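PDB 3OTT: Two-component system sensor histidine kinase from Bacteroides thetaiotaomicron, which probably senses saccharides through the extracellular propeller and sandwich part described here and passes the signal on by ATP-dependent histidine phosphorylation to gene transcription. Local coordinates for residues B[44-48]-B[49-53]; B[54-57]-B[58-61]; B[647-650]-B[651-654]; B[704-707]-B[708-711]. One frame throughout, in Å; residues are numbered along the deposited sequence.

Contact 1. Residues B[44-48]-B[49-53]; sequences FSYDG and YSTQQ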
ATOM      1  N   PHE B  44     -28.844  17.161   0.023  1.00 12.71           N
ATOM      2  CA  PHE B  44     -28.160  18.441   0.303  1.00 13.58           C
ATOM      3  C   PHE B  44     -26.623  18.252   0.290  1.00 14.14           C
ATOM      4  O   PHE B  44     -26.122  17.091   0.373  1.00 12.54           O
ATOM      5  CB  PHE B  44     -28.498  19.019   1.703  1.00 12.56           C
ATOM      6  CG  PHE B  44     -29.887  19.646   1.827  1.00 12.27           C
ATOM      7  CD1 PHE B  44     -31.002  18.841   2.015  1.00 11.72           C
ATOM      8  CD2 PHE B  44     -30.044  21.034   1.839  1.00 10.43           C
ATOM      9  CE1 PHE B  44     -32.247  19.382   2.160  1.00 10.76           C
ATOM     10  CE2 PHE B  44     -31.315  21.622   1.986  1.00 10.76           C
ATOM     11  CZ  PHE B  44     -32.417  20.774   2.151  1.00 13.21           C
ATOM     12  N   SER B  45     -25.894  19.391   0.262  1.00 13.66           N
ATOM     13  CA  SER B  45     -24.477  19.408   0.517  1.00 14.10           C
ATOM     14  C   SER B  45     -24.178  20.465   1.543  1.00 14.99           C
ATOM     15  O   SER B  45     -24.941  21.401   1.727  1.00 15.12           O
ATOM     16  CB  SER B  45     -23.708  19.702  -0.773  1.00 15.89           C
ATOM     17  OG  SER B  45     -24.086  20.992  -1.356  1.00 14.49           O
ATOM     18  N   TYR B  46     -23.024  20.340   2.189  1.00 15.01           N
ATOM     19  CA  TYR B  46     -22.628  21.273   3.222  1.00 15.00           C
ATOM     20  C   TYR B  46     -21.161  21.551   3.054  1.00 15.29           C
ATOM     21  O   TYR B  46     -20.347  20.608   3.056  1.00 15.68           O
ATOM     22  CB  TYR B  46     -22.861  20.693   4.606  1.00 14.48           C
ATOM     23  CG  TYR B  46     -22.469  21.622   5.744  1.00 16.34           C
ATOM     24  CD1 TYR B  46     -23.003  22.897   5.843  1.00 14.71           C
ATOM     25  CD2 TYR B  46     -21.594  21.210   6.723  1.00 16.12           C
ATOM     26  CE1 TYR B  46     -22.691  23.721   6.867  1.00 15.44           C
ATOM     27  CE2 TYR B  46     -21.255  22.032   7.748  1.00 17.12           C
ATOM     28  CZ  TYR B  46     -21.806  23.287   7.832  1.00 18.86           C
ATOM     29  OH  TYR B  46     -21.464  24.121   8.890  1.00 19.11           O
ATOM     30  N   ASP B  47     -20.800  22.820   2.919  1.00 13.84           N
ATOM     31  CA  ASP B  47     -19.392  23.126   2.661  1.00 14.43           C
ATOM     32  C   ASP B  47     -18.687  23.699   3.877  1.00 14.58           C
ATOM     33  O   ASP B  47     -17.587  24.250   3.746  1.00 15.47           O
ATOM     34  CB  ASP B  47     -19.273  24.127   1.493  1.00 15.38           C
ATOM     35  CG  ASP B  47     -19.916  25.503   1.808  1.00 17.81           C
ATOM     36  OD1 ASP B  47     -20.393  25.694   2.964  1.00 18.65           O
ATOM     37  OD2 ASP B  47     -19.898  26.401   0.910  1.00 18.61           O
ATOM     38  N   GLY B  48     -19.318  23.624   5.038  1.00 12.87           N
ATOM     39  CA  GLY B  48     -18.716  24.133   6.241  1.00 14.52           C
ATOM     40  C   GLY B  48     -19.178  25.552   6.573  1.00 17.11           C
ATOM     41  O   GLY B  48     -18.863  26.032   7.631  1.00 17.36           O
ATOM     42  N   TYR B  49     -19.924  26.205   5.665  1.00 17.22           N
ATOM     43  CA  TYR B  49     -20.476  27.553   5.867  1.00 19.24           C
ATOM     44  C   TYR B  49     -21.983  27.493   5.783  1.00 19.79           C
ATOM     45  O   TYR B  49     -22.637  27.939   6.687  1.00 21.57           O
ATOM     46  CB  TYR B  49     -19.962  28.535   4.784  1.00 18.72           C
ATOM     47  CG  TYR B  49     -18.502  28.904   4.963  1.00 20.58           C
ATOM     48  CD1 TYR B  49     -17.467  28.060   4.506  1.00 18.63           C
ATOM     49  CD2 TYR B  49     -18.146  30.094   5.614  1.00 20.73           C
ATOM     50  CE1 TYR B  49     -16.128  28.428   4.682  1.00 20.95           C
ATOM     51  CE2 TYR B  49     -16.814  30.466   5.774  1.00 22.75           C
ATOM     52  CZ  TYR B  49     -15.812  29.621   5.327  1.00 21.81           C
ATOM     53  OH  TYR B  49     -14.502  30.030   5.511  1.00 24.60           O
ATOM     54  N   SER B  50     -22.536  26.949   4.694  1.00 19.02           N
ATOM     55  CA  SER B  50     -23.976  26.822   4.577  1.00 18.82           C
ATOM     56  C   SER B  50     -24.358  25.524   3.880  1.00 17.89           C
ATOM     57  O   SER B  50     -23.530  24.904   3.220  1.00 17.63           O
ATOM     58  CB  SER B  50     -24.561  27.988   3.794  1.00 18.87           C
ATOM     59  OG  SER B  50     -24.001  28.016   2.511  1.00 22.43           O
ATOM     60  N   THR B  51     -25.623  25.146   4.047  1.00 16.83           N
ATOM     61  CA  THR B  51     -26.224  24.042   3.354  1.00 17.53           C
ATOM     62  C   THR B  51     -26.738  24.459   1.991  1.00 16.59           C
ATOM     63  O   THR B  51     -27.120  25.601   1.780  1.00 18.82           O
ATOM     64  CB  THR B  51     -27.355  23.388   4.173  1.00 17.51           C
ATOM     65  OG1 THR B  51     -28.431  24.322   4.320  1.00 21.32           O
ATOM     66  CG2 THR B  51     -26.851  22.986   5.556  1.00 16.39           C
ATOM     67  N   GLN B  52     -26.762  23.523   1.062  1.00 15.60           N
ATOM     68  CA  GLN B  52     -27.281  23.805  -0.262  1.00 16.70           C
ATOM     69  C   GLN B  52     -28.116  22.607  -0.782  1.00 16.06           C
ATOM     70  O   GLN B  52     -27.682  21.445  -0.738  1.00 12.89           O
ATOM     71  CB  GLN B  52     -26.094  24.121  -1.221  1.00 16.87           C
ATOM     72  CG  GLN B  52     -26.495  24.528  -2.617  1.00 20.03           C
ATOM     73  CD  GLN B  52     -25.274  24.825  -3.520  1.00 22.57           C
ATOM     74  OE1 GLN B  52     -25.160  24.323  -4.632  1.00 25.09           O
ATOM     75  NE2 GLN B  52     -24.365  25.612  -3.019  1.00 23.01           N
ATOM     76  N   GLN B  53     -29.300  22.907  -1.306  1.00 16.00           N
ATOM     77  CA  GLN B  53     -30.206  21.843  -1.708  1.00 16.38           C
ATOM     78  C   GLN B  53     -29.913  21.393  -3.112  1.00 16.60           C
ATOM     79  O   GLN B  53     -29.467  22.179  -3.925  1.00 15.91           O
ATOM     80  CB  GLN B  53     -31.681  22.231  -1.546  1.00 17.28           C
ATOM     81  CG  GLN B  53     -32.244  23.216  -2.573  1.00 16.30           C
ATOM     82  CD  GLN B  53     -33.659  23.579  -2.184  1.00 20.93           C
ATOM     83  OE1 GLN B  53     -33.856  24.223  -1.168  1.00 24.39           O
ATOM     84  NE2 GLN B  53     -34.656  23.096  -2.930  1.00 16.80           N
TER
HETATM   85  O   HOH W   1     -21.419  28.610   1.378  1.00  3.74           O
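Asp47 reaches across the tip of a beta hairpin with one carboxylate oxygen and gathers two backbone N-H groups of the returning arm. OD1 takes Tyr49 N at 2.8 Å on its anti side and Ser50 N at 3.0 Å on its syn side, each donor somewhat out of the carboxylate plane; the first of these bonds closes an Asx turn. With CG lodged between its own N and carbonyl carbon (chi1 64°), the acid folds over the turn. The Tyr49 ring has Asp47 O at its edge, near the ring plane, and makes a cation-pi contact with Lys688 of the sandwich. Behind the tip, Ser45 and Gln52 form the hydrogen-bonded pair, Ser45 N to Gln52 O and Gln52 N to Ser45 O both measuring 2.9 Å. Phe44, Tyr46, Thr51 and Gln53 share one face of the sheet. There the Phe44 ring approaches Gln53 obliquely, CE2 lying 3.6 Å from CB, with ring and amide planes 58° apart; the amide itself continues to Phe55 O. Gly48 N stands 3.5 Å above the centre of the Tyr46 ring, which Thr51 CG2 meets at a slant. The hairpin is the outer one of the first four-stranded propeller blade, and its tip faces strand 674-679 of the sandwich. OD2 of Asp47 binds Thr639 OG1 and a water that accepts from Ser50 OG. So many donors are consistent with an ionised acid, probably stabilised by the turn, the water and Thr639.

Contact 2. Residues B[54-57]-B[58-61]; sequences HFTY and GENN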
ATOM      1  N   HIS B  54     -30.159  20.120  -3.403  1.00 15.68           N
ATOM      2  CA  HIS B  54     -29.967  19.665  -4.801  1.00 16.31           C
ATOM      3  C   HIS B  54     -31.194  19.000  -5.397  1.00 15.87           C
ATOM      4  O   HIS B  54     -31.103  17.995  -6.035  1.00 16.67           O
ATOM      5  CB  HIS B  54     -28.743  18.779  -4.883  1.00 15.80           C
ATOM      6  CG  HIS B  54     -27.493  19.497  -4.487  1.00 17.56           C
ATOM      7  ND1 HIS B  54     -26.699  20.164  -5.407  1.00 23.66           N
ATOM      8  CD2 HIS B  54     -26.944  19.735  -3.282  1.00 18.33           C
ATOM      9  CE1 HIS B  54     -25.689  20.738  -4.780  1.00 20.37           C
ATOM     10  NE2 HIS B  54     -25.818  20.506  -3.491  1.00 17.22           N
ATOM     11  N   PHE B  55     -32.353  19.590  -5.143  1.00 16.96           N
ATOM     12  CA  PHE B  55     -33.625  19.067  -5.589  1.00 17.35           C
ATOM     13  C   PHE B  55     -34.555  20.252  -5.789  1.00 19.28           C
ATOM     14  O   PHE B  55     -34.303  21.335  -5.256  1.00 18.29           O
ATOM     15  CB  PHE B  55     -34.193  18.066  -4.566  1.00 15.79           C
ATOM     16  CG  PHE B  55     -34.399  18.627  -3.198  1.00 12.98           C
ATOM     17  CD1 PHE B  55     -35.549  19.345  -2.880  1.00 14.64           C
ATOM     18  CD2 PHE B  55     -33.464  18.428  -2.226  1.00 13.47           C
ATOM     19  CE1 PHE B  55     -35.752  19.841  -1.576  1.00 15.36           C
ATOM     20  CE2 PHE B  55     -33.619  18.934  -0.926  1.00 12.75           C
ATOM     21  CZ  PHE B  55     -34.767  19.649  -0.604  1.00 14.26           C
ATOM     22  N   THR B  56     -35.639  20.044  -6.533  1.00 21.74           N
ATOM     23  CA  THR B  56     -36.645  21.082  -6.743  1.00 23.67           C
ATOM     24  C   THR B  56     -37.976  20.586  -6.191  1.00 25.15           C
ATOM     25  O   THR B  56     -38.354  19.417  -6.405  1.00 24.83           O
ATOM     26  CB  THR B  56     -36.720  21.451  -8.272  1.00 26.02           C
ATOM     27  OG1 THR B  56     -35.421  21.889  -8.705  1.00 24.75           O
ATOM     28  CG2 THR B  56     -37.791  22.544  -8.612  1.00 24.26           C
ATOM     29  N   TYR B  57     -38.665  21.470  -5.468  1.00 26.09           N
ATOM     30  CA  TYR B  57     -39.964  21.187  -4.903  1.00 28.55           C
ATOM     31  C   TYR B  57     -40.934  20.587  -5.929  1.00 28.79           C
ATOM     32  O   TYR B  57     -41.041  21.098  -7.037  1.00 29.07           O
ATOM     33  CB  TYR B  57     -40.537  22.441  -4.236  1.00 29.93           C
ATOM     34  CG  TYR B  57     -41.836  22.191  -3.489  1.00 36.39           C
ATOM     35  CD1 TYR B  57     -43.081  22.455  -4.103  1.00 43.09           C
ATOM     36  CD2 TYR B  57     -41.829  21.696  -2.168  1.00 42.13           C
ATOM     37  CE1 TYR B  57     -44.275  22.233  -3.424  1.00 48.36           C
ATOM     38  CE2 TYR B  57     -43.019  21.467  -1.473  1.00 46.00           C
ATOM     39  CZ  TYR B  57     -44.242  21.735  -2.107  1.00 50.93           C
ATOM     40  OH  TYR B  57     -45.439  21.503  -1.438  1.00 55.22           O
ATOM     41  N   GLY B  58     -41.597  19.479  -5.567  1.00 28.39           N
ATOM     42  CA  GLY B  58     -42.545  18.835  -6.467  1.00 29.18           C
ATOM     43  C   GLY B  58     -41.960  17.825  -7.463  1.00 30.19           C
ATOM     44  O   GLY B  58     -42.686  16.968  -8.006  1.00 30.10           O
ATOM     45  N   GLU B  59     -40.657  17.915  -7.739  1.00 29.70           N
ATOM     46  CA  GLU B  59     -40.048  16.984  -8.680  1.00 29.11           C
ATOM     47  C   GLU B  59     -39.788  15.629  -8.001  1.00 28.44           C
ATOM     48  O   GLU B  59     -39.799  15.526  -6.780  1.00 27.67           O
ATOM     49  CB  GLU B  59     -38.741  17.547  -9.203  1.00 29.01           C
ATOM     50  CG  GLU B  59     -38.870  18.844 -10.039  1.00 32.05           C
ATOM     51  CD  GLU B  59     -37.577  19.179 -10.803  1.00 38.18           C
ATOM     52  OE1 GLU B  59     -36.522  18.491 -10.641  1.00 34.73           O
ATOM     53  OE2 GLU B  59     -37.614  20.152 -11.581  1.00 43.52           O
ATOM     54  N   ASN B  60     -39.529  14.600  -8.794  1.00 27.40           N
ATOM     55  CA  ASN B  60     -39.249  13.279  -8.244  1.00 26.47           C
ATOM     56  C   ASN B  60     -37.954  13.238  -7.385  1.00 24.62           C
ATOM     57  O   ASN B  60     -37.822  12.337  -6.569  1.00 23.89           O
ATOM     58  CB  ASN B  60     -39.179  12.234  -9.375  1.00 26.33           C
ATOM     59  CG  ASN B  60     -37.898  12.360 -10.176  1.00 31.23           C
ATOM     60  OD1 ASN B  60     -37.506  13.464 -10.557  1.00 32.92           O
ATOM     61  ND2 ASN B  60     -37.202  11.242 -10.380  1.00 34.98           N
ATOM     62  N   ASN B  61     -37.035  14.216  -7.541  1.00 22.37           N
ATOM     63  CA  ASN B  61     -35.827  14.320  -6.653  1.00 19.69           C
ATOM     64  C   ASN B  61     -36.062  14.899  -5.243  1.00 18.82           C
ATOM     65  O   ASN B  61     -35.176  14.854  -4.410  1.00 15.74           O
ATOM     66  CB  ASN B  61     -34.698  15.127  -7.321  1.00 18.79           C
ATOM     67  CG  ASN B  61     -35.184  16.422  -7.866  1.00 20.32           C
ATOM     68  OD1 ASN B  61     -35.802  17.240  -7.158  1.00 19.17           O
ATOM     69  ND2 ASN B  61     -34.988  16.602  -9.155  1.00 21.64           N
TER
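Thr56 N donates to Asn61 OD1 at 2.9 Å, the donor tilted from the amide's carbonyl plane. The other end of the same amide, Asn61 ND2, gives a hydrogen to Glu59 OE1, also at 2.9 Å and nearly along the carboxylate C-O axis, which fixes the amide's rotation: oxygen to Thr56, nitrogen to Glu59. A third bond, Glu59 N to Thr56 O at 3.1 Å, closes the turn between them. Asn61 is buried and can serve both neighbours because its CG sits between backbone N and carbonyl carbon (chi1 50°). Around these bonds, the Glu59 chain passes Thr56 at a slant, Glu59 CD lying 3.5 Å from Thr56 CB, while Thr56 OG1 turns to Arg651 NH1. Phe55 CB rests against Asn61 OD1 at 3.2 Å, and its ring goes on to meet that of Phe44. Thr56 to Glu59 is a type II beta turn, with Gly58 at the third position in the positive-phi conformation that this turn requires. It lies in the loop that leaves the last strand of one propeller blade, 51-53, for the first strand of the next, 67-71.

Contact 3. Residues B[647-650]-B[651-654]; sequences LVSP and RTRD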
ATOM      1  N   LEU B 647     -29.397  31.546  -7.073  1.00 27.74           N
ATOM      2  CA  LEU B 647     -28.378  30.489  -7.148  1.00 25.82           C
ATOM      3  C   LEU B 647     -28.564  29.721  -8.486  1.00 24.88           C
ATOM      4  O   LEU B 647     -29.690  29.363  -8.846  1.00 26.16           O
ATOM      5  CB  LEU B 647     -28.501  29.617  -5.926  1.00 25.49           C
ATOM      6  CG  LEU B 647     -27.749  28.315  -5.653  1.00 27.56           C
ATOM      7  CD1 LEU B 647     -28.192  27.224  -6.559  1.00 26.54           C
ATOM      8  CD2 LEU B 647     -26.303  28.563  -5.747  1.00 26.80           C
ATOM      9  N   VAL B 648     -27.498  29.527  -9.252  1.00 21.64           N
ATOM     10  CA  VAL B 648     -27.654  28.859 -10.567  1.00 22.52           C
ATOM     11  C   VAL B 648     -26.731  27.637 -10.766  1.00 22.74           C
ATOM     12  O   VAL B 648     -25.548  27.659 -10.376  1.00 21.41           O
ATOM     13  CB  VAL B 648     -27.467  29.825 -11.777  1.00 22.37           C
ATOM     14  CG1 VAL B 648     -28.688  30.804 -11.907  1.00 23.14           C
ATOM     15  CG2 VAL B 648     -26.128  30.580 -11.695  1.00 18.59           C
ATOM     16  N   SER B 649     -27.249  26.592 -11.407  1.00 22.66           N
ATOM     17  CA  SER B 649     -26.413  25.393 -11.628  1.00 22.65           C
ATOM     18  C   SER B 649     -26.931  24.641 -12.819  1.00 22.42           C
ATOM     19  O   SER B 649     -28.045  24.897 -13.266  1.00 23.02           O
ATOM     20  CB  SER B 649     -26.437  24.461 -10.379  1.00 22.23           C
ATOM     21  OG  SER B 649     -27.782  23.999 -10.170  1.00 27.42           O
ATOM     22  N   PRO B 650     -26.137  23.687 -13.331  1.00 22.73           N
ATOM     23  CA  PRO B 650     -26.635  22.965 -14.504  1.00 24.31           C
ATOM     24  C   PRO B 650     -28.002  22.331 -14.219  1.00 26.67           C
ATOM     25  O   PRO B 650     -28.790  22.155 -15.104  1.00 26.33           O
ATOM     26  CB  PRO B 650     -25.558  21.897 -14.741  1.00 24.63           C
ATOM     27  CG  PRO B 650     -24.312  22.441 -14.164  1.00 21.70           C
ATOM     28  CD  PRO B 650     -24.760  23.284 -12.961  1.00 21.45           C
ATOM     29  N   ARG B 651     -28.291  22.036 -12.956  1.00 28.13           N
ATOM     30  CA  ARG B 651     -29.566  21.389 -12.644  1.00 31.12           C
ATOM     31  C   ARG B 651     -30.773  22.280 -13.000  1.00 33.18           C
ATOM     32  O   ARG B 651     -31.849  21.787 -13.298  1.00 34.62           O
ATOM     33  CB  ARG B 651     -29.595  21.033 -11.147  1.00 30.46           C
ATOM     34  CG  ARG B 651     -30.685  20.084 -10.767  1.00 30.63           C
ATOM     35  CD  ARG B 651     -30.582  19.759  -9.289  1.00 31.62           C
ATOM     36  NE  ARG B 651     -30.552  20.935  -8.426  1.00 28.75           N
ATOM     37  CZ  ARG B 651     -31.634  21.590  -7.990  1.00 30.35           C
ATOM     38  NH1 ARG B 651     -32.854  21.199  -8.322  1.00 25.18           N
ATOM     39  NH2 ARG B 651     -31.487  22.654  -7.206  1.00 31.21           N
ATOM     40  N   THR B 652     -30.597  23.592 -12.899  1.00 33.81           N
ATOM     41  CA  THR B 652     -31.711  24.515 -13.127  1.00 37.31           C
ATOM     42  C   THR B 652     -31.533  25.391 -14.355  1.00 38.47           C
ATOM     43  O   THR B 652     -32.481  26.048 -14.727  1.00 40.81           O
ATOM     44  CB  THR B 652     -31.994  25.452 -11.897  1.00 36.33           C
ATOM     45  OG1 THR B 652     -30.868  26.305 -11.677  1.00 36.35           O
ATOM     46  CG2 THR B 652     -32.256  24.674 -10.640  1.00 37.38           C
ATOM     47  N   ARG B 653     -30.336  25.447 -14.956  1.00 39.31           N
ATOM     48  CA  ARG B 653     -30.114  26.237 -16.215  1.00 41.59           C
ATOM     49  C   ARG B 653     -29.290  25.499 -17.302  1.00 42.69           C
ATOM     50  O   ARG B 653     -28.335  24.769 -17.005  1.00 42.14           O
ATOM     51  CB  ARG B 653     -29.420  27.587 -15.957  1.00 40.01           C
ATOM     52  CG  ARG B 653     -29.869  28.388 -14.732  1.00 42.31           C
ATOM     53  CD  ARG B 653     -30.660  29.671 -15.057  1.00 46.92           C
ATOM     54  NE  ARG B 653     -30.324  30.258 -16.350  1.00 49.10           N
ATOM     55  CZ  ARG B 653     -30.730  31.458 -16.767  1.00 52.93           C
ATOM     56  NH1 ARG B 653     -31.450  32.232 -15.955  1.00 52.93           N
ATOM     57  NH2 ARG B 653     -30.414  31.892 -18.003  1.00 51.01           N
ATOM     58  N   ASP B 654     -29.678  25.720 -18.553  1.00 44.87           N
ATOM     59  CA  ASP B 654     -28.922  25.322 -19.752  1.00 47.16           C
ATOM     60  C   ASP B 654     -27.519  25.913 -19.875  1.00 44.77           C
ATOM     61  O   ASP B 654     -26.612  25.287 -20.431  1.00 45.84           O
ATOM     62  CB  ASP B 654     -29.688  25.807 -21.009  1.00 50.45           C
ATOM     63  CG  ASP B 654     -30.925  25.006 -21.260  1.00 56.47           C
ATOM     64  OD1 ASP B 654     -31.303  24.233 -20.337  1.00 61.23           O
ATOM     65  OD2 ASP B 654     -31.511  25.125 -22.370  1.00 62.92           O
TER
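Arg651, Pro650 and Ser649 carry this contact, and the carbonyl of Ser649 organises it. Ser649 O accepts from Arg653 N at 2.9 Å, nearly in line with the carbonyl bond, and from Thr652 N, also at 2.9 Å, which stands well above the carbonyl plane. Two donors thus converge on one oxygen as the chain makes one turn. The ring of Pro650 can offer no N-H, and its CA-H instead points at Arg653 O, 3.5 Å from Pro650 CA to that oxygen. Ser649 OG, placed between backbone N and carbonyl carbon (chi1 63°), makes a weak bond to Arg651 N at 3.4 Å and touches Arg651 CB at 3.6 Å. That same N-H is also taken by Asp92 of the propeller.

The Arg651 chain starts extended and then bends at chi3 (54°). The bend sets one face of the guanidinium under Thr652 CG2, off centre; the polar partner of this arginine is Thr56. At the other end of the turn, the bent Arg653 chain crosses Val648 obliquely, Arg653 CD 3.9 Å from Val648 CG1, while its guanidinium makes a salt bridge with Asp655. Val648 thereby gains aliphatic contact from Arg653. Overlapping bonds from Ser649 O to the third and fourth residues onward, with Pro650 and Arg651 at type I backbone angles, make a single helix-like turn, which follows edge strand 646-648 of a beta-sandwich sheet and carries its arginine against the propeller.

Contact 4. Residues B[704-707]-B[708-711]; sequences FLKS and NINR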
ATOM      1  N   PHE B 704     -10.462  42.337   1.109  1.00 30.96           N
ATOM      2  CA  PHE B 704     -10.516  41.480   2.292  1.00 31.90           C
ATOM      3  C   PHE B 704     -11.937  41.074   2.629  1.00 30.99           C
ATOM      4  O   PHE B 704     -12.864  41.860   2.471  1.00 30.50           O
ATOM      5  CB  PHE B 704      -9.901  42.216   3.469  1.00 33.55           C
ATOM      6  CG  PHE B 704      -8.476  42.535   3.257  1.00 35.34           C
ATOM      7  CD1 PHE B 704      -8.105  43.590   2.413  1.00 36.41           C
ATOM      8  CD2 PHE B 704      -7.485  41.748   3.837  1.00 35.68           C
ATOM      9  CE1 PHE B 704      -6.763  43.846   2.174  1.00 39.12           C
ATOM     10  CE2 PHE B 704      -6.140  41.993   3.603  1.00 37.14           C
ATOM     11  CZ  PHE B 704      -5.767  43.042   2.783  1.00 36.89           C
ATOM     12  N   LEU B 705     -12.114  39.845   3.089  1.00 30.67           N
ATOM     13  CA  LEU B 705     -13.476  39.382   3.427  1.00 30.45           C
ATOM     14  C   LEU B 705     -13.995  39.637   4.871  1.00 32.87           C
ATOM     15  O   LEU B 705     -15.041  40.297   5.074  1.00 34.23           O
ATOM     16  CB  LEU B 705     -13.711  37.941   2.958  1.00 27.47           C
ATOM     17  CG  LEU B 705     -14.127  37.848   1.482  1.00 26.55           C
ATOM     18  CD1 LEU B 705     -14.101  36.427   0.953  1.00 22.18           C
ATOM     19  CD2 LEU B 705     -15.515  38.503   1.207  1.00 24.12           C
ATOM     20  N   LYS B 706     -13.291  39.184   5.884  1.00 35.08           N
ATOM     21  CA  LYS B 706     -13.960  39.082   7.217  1.00 38.25           C
ATOM     22  C   LYS B 706     -14.421  37.643   7.318  1.00 37.15           C
ATOM     23  O   LYS B 706     -15.077  37.123   6.380  1.00 35.58           O
ATOM     24  CB  LYS B 706     -15.176  40.012   7.346  1.00 39.24           C
ATOM     25  CG  LYS B 706     -15.622  40.295   8.786  1.00 44.15           C
ATOM     26  CD  LYS B 706     -14.929  41.570   9.323  1.00 52.24           C
ATOM     27  CE  LYS B 706     -14.963  41.675  10.873  1.00 56.50           C
ATOM     28  NZ  LYS B 706     -13.925  40.826  11.548  1.00 57.55           N
ATOM     29  N   SER B 707     -14.037  36.983   8.411  1.00 38.54           N
ATOM     30  CA  SER B 707     -14.012  35.491   8.401  1.00 38.34           C
ATOM     31  C   SER B 707     -15.376  34.820   8.311  1.00 36.77           C
ATOM     32  O   SER B 707     -15.510  33.722   7.732  1.00 35.56           O
ATOM     33  CB  SER B 707     -13.165  34.857   9.531  1.00 39.66           C
ATOM     34  OG  SER B 707     -13.109  35.670  10.695  1.00 45.36           O
ATOM     35  N   ASN B 708     -16.396  35.454   8.852  1.00 36.28           N
ATOM     36  CA  ASN B 708     -17.698  34.841   8.687  1.00 35.98           C
ATOM     37  C   ASN B 708     -18.260  34.941   7.256  1.00 32.70           C
ATOM     38  O   ASN B 708     -19.262  34.343   6.951  1.00 32.42           O
ATOM     39  CB  ASN B 708     -18.700  35.397   9.692  1.00 38.04           C
ATOM     40  CG  ASN B 708     -18.672  36.929   9.771  1.00 43.67           C
ATOM     41  OD1 ASN B 708     -17.631  37.586   9.530  1.00 45.20           O
ATOM     42  ND2 ASN B 708     -19.829  37.510  10.143  1.00 49.19           N
ATOM     43  N   ILE B 709     -17.639  35.711   6.380  1.00 30.90           N
ATOM     44  CA  ILE B 709     -18.279  35.940   5.092  1.00 28.87           C
ATOM     45  C   ILE B 709     -17.530  35.167   4.070  1.00 25.94           C
ATOM     46  O   ILE B 709     -16.349  35.380   3.930  1.00 28.11           O
ATOM     47  CB  ILE B 709     -18.364  37.457   4.755  1.00 29.66           C
ATOM     48  CG1 ILE B 709     -19.335  38.139   5.711  1.00 32.57           C
ATOM     49  CG2 ILE B 709     -18.851  37.733   3.326  1.00 26.08           C
ATOM     50  CD1 ILE B 709     -18.635  38.822   6.794  1.00 38.60           C
ATOM     51  N   ASN B 710     -18.189  34.268   3.364  1.00 22.32           N
ATOM     52  CA  ASN B 710     -17.481  33.539   2.328  1.00 19.75           C
ATOM     53  C   ASN B 710     -18.084  33.837   0.974  1.00 19.69           C
ATOM     54  O   ASN B 710     -17.939  33.041   0.065  1.00 19.02           O
ATOM     55  CB  ASN B 710     -17.540  32.038   2.540  1.00 17.51           C
ATOM     56  CG  ASN B 710     -18.933  31.517   2.415  1.00 14.49           C
ATOM     57  OD1 ASN B 710     -19.842  32.134   2.896  1.00 14.02           O
ATOM     58  ND2 ASN B 710     -19.115  30.364   1.769  1.00 11.83           N
ATOM     59  N   ARG B 711     -18.796  34.949   0.857  1.00 20.47           N
ATOM     60  CA  ARG B 711     -19.426  35.315  -0.412  1.00 21.19           C
ATOM     61  C   ARG B 711     -18.772  36.559  -1.088  1.00 19.52           C
ATOM     62  O   ARG B 711     -18.575  37.550  -0.481  1.00 19.60           O
ATOM     63  CB  ARG B 711     -20.948  35.502  -0.263  1.00 21.03           C
ATOM     64  CG  ARG B 711     -21.540  36.112  -1.516  1.00 25.58           C
ATOM     65  CD  ARG B 711     -22.993  36.381  -1.435  1.00 33.73           C
ATOM     66  NE  ARG B 711     -23.689  35.182  -1.001  1.00 37.73           N
ATOM     67  CZ  ARG B 711     -24.951  34.931  -1.287  1.00 41.91           C
ATOM     68  NH1 ARG B 711     -25.618  35.775  -2.060  1.00 40.63           N
ATOM     69  NH2 ARG B 711     -25.526  33.819  -0.821  1.00 45.50           N
TER
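Ile709 meets Lys706 by way of its two torsions: the first sets CG1 beside the backbone N, anti to the carbonyl carbon (chi1 -68°), and the second, well away from the usual staggered values (chi2 100°), swings CD1 onto the root of the lysine, where Ile709 CD1 lies 3.7 Å from Lys706 CB. Asn708 completes the group. Its CG is tucked between backbone N and carbonyl carbon (chi1 47°), which swings OD1 back over the turn to within 3.5 Å of Lys706 CG, a van der Waals approach to the aliphatic part of that chain.

Beneath these side chains the backbone is closed by one hydrogen bond, Ile709 N to Lys706 O at 2.9 Å. The donor sits above the carbonyl plane and off the lone pairs. Leu705 points toward the returning segment, its side chain lying aslant that of Ile709. Leu705 CD2 meets Ile709 CG2 at 4.0 Å and comes within 3.6 Å of Arg711 O, and Leu705 CB lies 3.8 Å from Ile709 O; the same side chain also touches Leu678 and Tyr693. Arg711 heads elsewhere, to a salt bridge with Glu677, and Asn710 ND2 is bonded to Leu678 O.

Lys706 to Ile709 is a type I beta turn. It lies in the connection from strand 703-704 in one sheet to strand 711-714 in the other, the kind of crossing between sheets that builds the beta-sandwich to which the Y_Y_Y family region belongs.

All four contacts are local and follow in series, none nesting or crossing. Contact 1 closes the outer hairpin of the first propeller blade; contact 2 comes straight after it and shapes the way to the next blade, joined to it by the Ser45-His54 bond and by Phe44 against Phe55. Some 590 residues later, contact 3 turns the chain after a sandwich edge strand, and contact 4 reverses it between the two sandwich sheets. Across the interdomain boundary, contact 2 meets contact 3 through Thr56 and Arg651, and contact 1 meets contact 4 through Tyr49 and Asn710. Contacts 2 and 4, with centres about 31 Å apart, do not touch.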